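General odorant-binding protein 28a (Drosophila melanogaster, PDB 6QQ4) probably binds odorants and pheromones as a small secreted helical carrier of the insect PBP/GOBP family, and is involved in detection of the floral odour beta-ionone. Local coordinates at residues Ala40-Arg45 / Ala103-Gly108; Leu85-Thr90 / Gly113-His118. All blocks are in the same frame, centred on the assembly; numbering follows the deposited sequence.

Contact 1 (Ala40-Arg45 / Ala103-Gly108); sequences AGKCLR and AAEAYG
Arg45 NH1 is gripped from two sides of the chain: it donates to Gln34 O and meets Glu105 OE1 at 3.4 Å in a salt bridge that is weak as a hydrogen bond. The pair belongs to the disulfide-linked helical fold of insect odorant-binding proteins, in which Cys43 and Cys101 join these same two helices covalently. Guanidinium and carboxylate planes stand 62° apart, so the two planar groups are steeply tilted rather than coplanar. The stronger partner of Glu105 also lies in the loop before helix 39-52, where OE2 accepts from Ala36 N. The segment axes approach to 8.3 Å and cross at 78°. Ala104 CB lies against the helix 39-52 backbone, 4.1 Å from both Lys42 O and Arg45 C. In Glu105, chi1 (-174°) sets CG anti to the backbone N, on the side where Lys42 CG lies 4.0 Å away, and the bend at chi2 turns CD. On the flank, the extended Lys42 chain crosses Glu105 at about a right angle, a methylene contact, with NZ well removed from the carboxylate. Lys42 CG and Glu105 CB come within 3.8 Å, while Arg45 CD comes to 3.2 Å from Glu105 OE1.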
loop_
_atom_site.group_PDB
_atom_site.type_symbol
_atom_site.label_atom_id
_atom_site.label_comp_id
_atom_site.label_asym_id
_atom_site.label_seq_id
_atom_site.Cartn_x
_atom_site.Cartn_y
_atom_site.Cartn_z
ATOM N N ALA A 40 -14.052 -5.280 -1.384
ATOM C CA ALA A 40 -13.784 -5.060 0.032
ATOM C C ALA A 40 -12.281 -5.074 0.314
ATOM O O ALA A 40 -11.787 -4.299 1.127
ATOM C CB ALA A 40 -14.492 -6.119 0.870
ATOM N N GLY A 41 -11.560 -5.973 -0.353
ATOM C CA GLY A 41 -10.117 -6.031 -0.231
ATOM C C GLY A 41 -9.461 -4.775 -0.787
ATOM O O GLY A 41 -8.460 -4.304 -0.261
ATOM N N LYS A 42 -10.013 -4.231 -1.865
ATOM C CA LYS A 42 -9.557 -2.926 -2.360
ATOM C C LYS A 42 -9.833 -1.827 -1.332
ATOM O O LYS A 42 -9.014 -0.907 -1.124
ATOM C CB LYS A 42 -10.249 -2.563 -3.669
ATOM C CG LYS A 42 -9.960 -3.507 -4.830
ATOM C CD LYS A 42 -10.671 -3.013 -6.088
ATOM C CE LYS A 42 -10.461 -3.969 -7.233
ATOM N NZ LYS A 42 -11.241 -3.512 -8.434
ATOM N N CYS A 43 -11.002 -1.903 -0.701
ATOM C CA CYS A 43 -11.334 -0.907 0.305
ATOM C C CYS A 43 -10.477 -1.151 1.563
ATOM O O CYS A 43 -10.120 -0.211 2.261
ATOM C CB CYS A 43 -12.829 -0.930 0.639
ATOM S SG CYS A 43 -13.911 -0.270 -0.656
ATOM N N LEU A 44 -10.151 -2.408 1.855
ATOM C CA LEU A 44 -9.258 -2.693 2.979
ATOM C C LEU A 44 -7.939 -1.964 2.724
ATOM O O LEU A 44 -7.434 -1.223 3.558
ATOM C CB LEU A 44 -9.033 -4.197 3.150
ATOM C CG LEU A 44 -8.005 -4.641 4.201
ATOM C CD1 LEU A 44 -8.419 -4.181 5.598
ATOM C CD2 LEU A 44 -7.812 -6.146 4.168
ATOM N N ARG A 45 -7.411 -2.142 1.530
ATOM C CA ARG A 45 -6.168 -1.496 1.160
ATOM C C ARG A 45 -6.231 0.023 1.221
ATOM O O ARG A 45 -5.264 0.653 1.649
ATOM C CB ARG A 45 -5.749 -1.969 -0.224
ATOM C CG ARG A 45 -5.292 -3.416 -0.144
ATOM C CD ARG A 45 -5.310 -4.124 -1.473
ATOM N NE ARG A 45 -5.232 -5.571 -1.284
ATOM C CZ ARG A 45 -4.454 -6.374 -2.003
ATOM N NH1 ARG A 45 -3.685 -5.859 -2.969
ATOM N NH2 ARG A 45 -4.441 -7.679 -1.754
ATOM N N ALA A 103 -8.923 3.417 -6.328
ATOM C CA ALA A 103 -7.696 4.206 -6.479
ATOM C C ALA A 103 -6.545 3.588 -5.686
ATOM O O ALA A 103 -5.405 3.563 -6.169
ATOM C CB ALA A 103 -7.919 5.625 -6.053
ATOM N N ALA A 104 -6.840 3.097 -4.481
ATOM C CA ALA A 104 -5.828 2.437 -3.648
ATOM C C ALA A 104 -5.251 1.222 -4.360
ATOM O O ALA A 104 -4.041 0.992 -4.332
ATOM C CB ALA A 104 -6.397 2.035 -2.319
ATOM N N GLU A 105 -6.104 0.470 -5.039
ATOM C CA GLU A 105 -5.644 -0.724 -5.734
ATOM C C GLU A 105 -4.868 -0.416 -7.019
ATOM O O GLU A 105 -3.958 -1.158 -7.398
ATOM C CB GLU A 105 -6.832 -1.634 -6.050
ATOM C CG GLU A 105 -6.457 -2.966 -6.631
ATOM C CD GLU A 105 -5.541 -3.778 -5.718
ATOM O OE1 GLU A 105 -5.382 -3.411 -4.541
ATOM O OE2 GLU A 105 -5.000 -4.812 -6.170
ATOM N N ALA A 106 -5.228 0.662 -7.702
ATOM C CA ALA A 106 -4.472 1.056 -8.879
ATOM C C ALA A 106 -3.071 1.514 -8.449
ATOM O O ALA A 106 -2.093 1.211 -9.108
ATOM C CB ALA A 106 -5.186 2.136 -9.648
ATOM N N TYR A 107 -2.970 2.218 -7.324
ATOM C CA TYR A 107 -1.654 2.511 -6.754
ATOM C C TYR A 107 -0.906 1.241 -6.344
ATOM O O TYR A 107 0.293 1.132 -6.573
ATOM C CB TYR A 107 -1.785 3.454 -5.544
ATOM C CG TYR A 107 -2.123 4.867 -5.927
ATOM C CD1 TYR A 107 -1.418 5.523 -6.931
ATOM C CD2 TYR A 107 -3.167 5.544 -5.307
ATOM C CE1 TYR A 107 -1.737 6.808 -7.299
ATOM C CE2 TYR A 107 -3.500 6.828 -5.670
ATOM C CZ TYR A 107 -2.783 7.458 -6.663
ATOM O OH TYR A 107 -3.107 8.751 -7.017
ATOM N N GLY A 108 -1.613 0.288 -5.736
ATOM C CA GLY A 108 -1.011 -0.967 -5.293
ATOM C C GLY A 108 -0.469 -1.800 -6.442
ATOM O O GLY A 108 0.590 -2.411 -6.346
#

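Contact 2 (Leu85-Thr90 / Gly113-His118); sequences LEIGDT and GEAKKH
Ile87 and Glu114 bring their CA atoms to 6.3 Å where two helical segments, their axes 10.1 Å apart at closest approach, run at 136° between their N-to-C directions, an oblique crossing more antiparallel than parallel. Side chains of helix 78-91 meet side chains and, at Ala115, the backbone of the other segment. Ile87 lies with CG1 beside its backbone N (chi1 -70°), which puts CG1 3.7 Å from Glu114 CB; the two side chains slide past each other in opposite directions. Farther along the same branch, CD1 reaches Ala115 N, 3.9 Å away, and the Ala115 methyl. Ile87 CG1 also borders the imidazole of His118, approaching obliquely at 4.2 Å from CD2.

The more exposed side of the interface is polar and bridged by water. Thr90 and Glu114 reach toward each other tip to tip, with Thr90 CG2 against the carboxylate carbon. The Thr90 hydroxyl turns instead to a water 2.8 Å from OG1. That water donates to Glu114 OE1 at 3.0 Å and makes a weak, longer bond to His118 NE2, so three side chains from both segments share one solvent molecule. Glu114 OE2 accepts from Lys117 NZ at 2.9 Å on its syn side, 23° out of the carboxylate plane. Both oxygens of Glu114 are thus engaged, which probably limits rotation of the group. His118 is the first residue after helix 100-117 to leave helical backbone angles, yet its N still bonds to Glu114 O.

Helices 78-91 and 100-117 are also joined by the Cys91-Cys110 disulfide, one of three in this PBP/GOBP-family helical fold. Glu114 touches Cys91 and His118 touches Ile83, extending the interface along helix 78-91, while Ala115 is tied by a backbone hydrogen bond to the terminal Leu121.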
loop_
_atom_site.group_PDB
_atom_site.type_symbol
_atom_site.label_atom_id
_atom_site.label_comp_id
_atom_site.label_asym_id
_atom_site.label_seq_id
_atom_site.Cartn_x
_atom_site.Cartn_y
_atom_site.Cartn_z
ATOM N N LEU A 85 11.107 4.981 -2.249
ATOM C CA LEU A 85 10.982 6.407 -2.490
ATOM C C LEU A 85 10.802 6.675 -3.971
ATOM O O LEU A 85 9.949 7.464 -4.364
ATOM C CB LEU A 85 12.202 7.152 -1.958
ATOM C CG LEU A 85 12.163 7.448 -0.459
ATOM C CD1 LEU A 85 13.544 7.823 0.053
ATOM C CD2 LEU A 85 11.153 8.558 -0.186
ATOM N N GLU A 86 11.588 5.991 -4.796
ATOM C CA GLU A 86 11.498 6.180 -6.235
ATOM C C GLU A 86 10.190 5.614 -6.775
ATOM O O GLU A 86 9.620 6.157 -7.715
ATOM C CB GLU A 86 12.694 5.539 -6.931
ATOM C CG GLU A 86 14.006 6.205 -6.548
ATOM C CD GLU A 86 15.226 5.428 -7.004
ATOM O OE1 GLU A 86 15.180 4.809 -8.089
ATOM O OE2 GLU A 86 16.233 5.438 -6.265
ATOM N N ILE A 87 9.723 4.526 -6.170
ATOM C CA ILE A 87 8.453 3.913 -6.552
ATOM C C ILE A 87 7.295 4.864 -6.263
ATOM O O ILE A 87 6.383 5.007 -7.083
ATOM C CB ILE A 87 8.265 2.565 -5.833
ATOM C CG1 ILE A 87 9.266 1.545 -6.400
ATOM C CG2 ILE A 87 6.801 2.078 -5.936
ATOM C CD1 ILE A 87 9.286 0.218 -5.682
ATOM N N GLY A 88 7.354 5.540 -5.118
ATOM C CA GLY A 88 6.387 6.574 -4.793
ATOM C C GLY A 88 6.297 7.663 -5.852
ATOM O O GLY A 88 5.207 8.045 -6.283
ATOM N N ASP A 89 7.445 8.173 -6.281
ATOM C CA ASP A 89 7.457 9.231 -7.290
ATOM C C ASP A 89 6.936 8.735 -8.640
ATOM O O ASP A 89 6.232 9.457 -9.358
ATOM C CB ASP A 89 8.867 9.811 -7.447
ATOM C CG ASP A 89 9.216 10.787 -6.346
ATOM O OD1 ASP A 89 8.289 11.228 -5.636
ATOM O OD2 ASP A 89 10.410 11.123 -6.197
ATOM N N THR A 90 7.278 7.499 -8.981
ATOM C CA THR A 90 6.752 6.883 -10.186
ATOM C C THR A 90 5.226 6.737 -10.121
ATOM O O THR A 90 4.513 7.179 -11.019
ATOM C CB THR A 90 7.378 5.502 -10.429
ATOM O OG1 THR A 90 8.733 5.664 -10.861
ATOM C CG2 THR A 90 6.607 4.753 -11.493
ATOM N N GLY A 113 4.153 -3.669 -9.239
ATOM C CA GLY A 113 4.765 -3.713 -10.552
ATOM C C GLY A 113 6.187 -3.203 -10.494
ATOM O O GLY A 113 7.114 -3.867 -10.954
ATOM N N GLU A 114 6.351 -2.020 -9.915
ATOM C CA GLU A 114 7.653 -1.391 -9.821
ATOM C C GLU A 114 8.556 -2.207 -8.903
ATOM O O GLU A 114 9.746 -2.368 -9.167
ATOM C CB GLU A 114 7.508 0.044 -9.313
ATOM C CG GLU A 114 6.794 0.946 -10.296
ATOM C CD GLU A 114 7.539 1.012 -11.610
ATOM O OE1 GLU A 114 8.753 1.317 -11.569
ATOM O OE2 GLU A 114 6.927 0.742 -12.670
ATOM N N ALA A 115 7.979 -2.722 -7.825
ATOM C CA ALA A 115 8.742 -3.518 -6.865
ATOM C C ALA A 115 9.302 -4.790 -7.519
ATOM O O ALA A 115 10.389 -5.234 -7.173
ATOM C CB ALA A 115 7.884 -3.861 -5.657
ATOM N N LYS A 116 8.571 -5.357 -8.473
ATOM C CA LYS A 116 9.054 -6.534 -9.205
ATOM C C LYS A 116 10.153 -6.167 -10.173
ATOM O O LYS A 116 11.129 -6.896 -10.328
ATOM C CB LYS A 116 7.919 -7.208 -9.965
ATOM C CG LYS A 116 6.906 -7.894 -9.080
ATOM C CD LYS A 116 5.639 -8.158 -9.889
ATOM C CE LYS A 116 4.593 -8.900 -9.079
ATOM N NZ LYS A 116 5.021 -10.286 -8.815
ATOM N N LYS A 117 9.977 -5.031 -10.834
ATOM C CA LYS A 117 10.969 -4.513 -11.765
ATOM C C LYS A 117 12.297 -4.213 -11.055
ATOM O O LYS A 117 13.363 -4.589 -11.540
ATOM C CB LYS A 117 10.408 -3.273 -12.454
ATOM C CG LYS A 117 11.373 -2.490 -13.321
ATOM C CD LYS A 117 10.617 -1.705 -14.387
ATOM C CE LYS A 117 9.332 -1.084 -13.842
ATOM N NZ LYS A 117 8.608 -0.254 -14.867
ATOM N N HIS A 118 12.221 -3.584 -9.884
ATOM C CA HIS A 118 13.410 -3.172 -9.130
ATOM C C HIS A 118 13.964 -4.209 -8.152
ATOM O O HIS A 118 14.849 -3.896 -7.344
ATOM C CB HIS A 118 13.111 -1.885 -8.361
ATOM C CG HIS A 118 12.927 -0.694 -9.242
ATOM N ND1 HIS A 118 13.896 -0.275 -10.132
ATOM C CD2 HIS A 118 11.892 0.168 -9.377
ATOM C CE1 HIS A 118 13.461 0.789 -10.781
ATOM N NE2 HIS A 118 12.246 1.078 -10.344
HETATM O O HOH W 1 9.854 3.340 -9.724
#

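How the contacts relate
Both contacts use helix 100-117, contact 1 near its beginning and contact 2 at its C-terminal end, with their centres about 17 Å apart and their nearest atoms about 5 Å apart without touching. Along the chain the segments alternate: 40-45, 85-90, 103-108, 113-118. The shared helix therefore packs first on helix 39-52, in a buried setting, and then on helix 78-91, at the surface. Disulfides accompany both pairings, Cys43-Cys101 at the first and Cys91-Cys110 between the helices of the second. The Arg45 and Ile87 side chains each lie about 4 Å from bound pentaethylene glycol, probably from crystallisation; such molecules often mark pockets, so both contacts may border one.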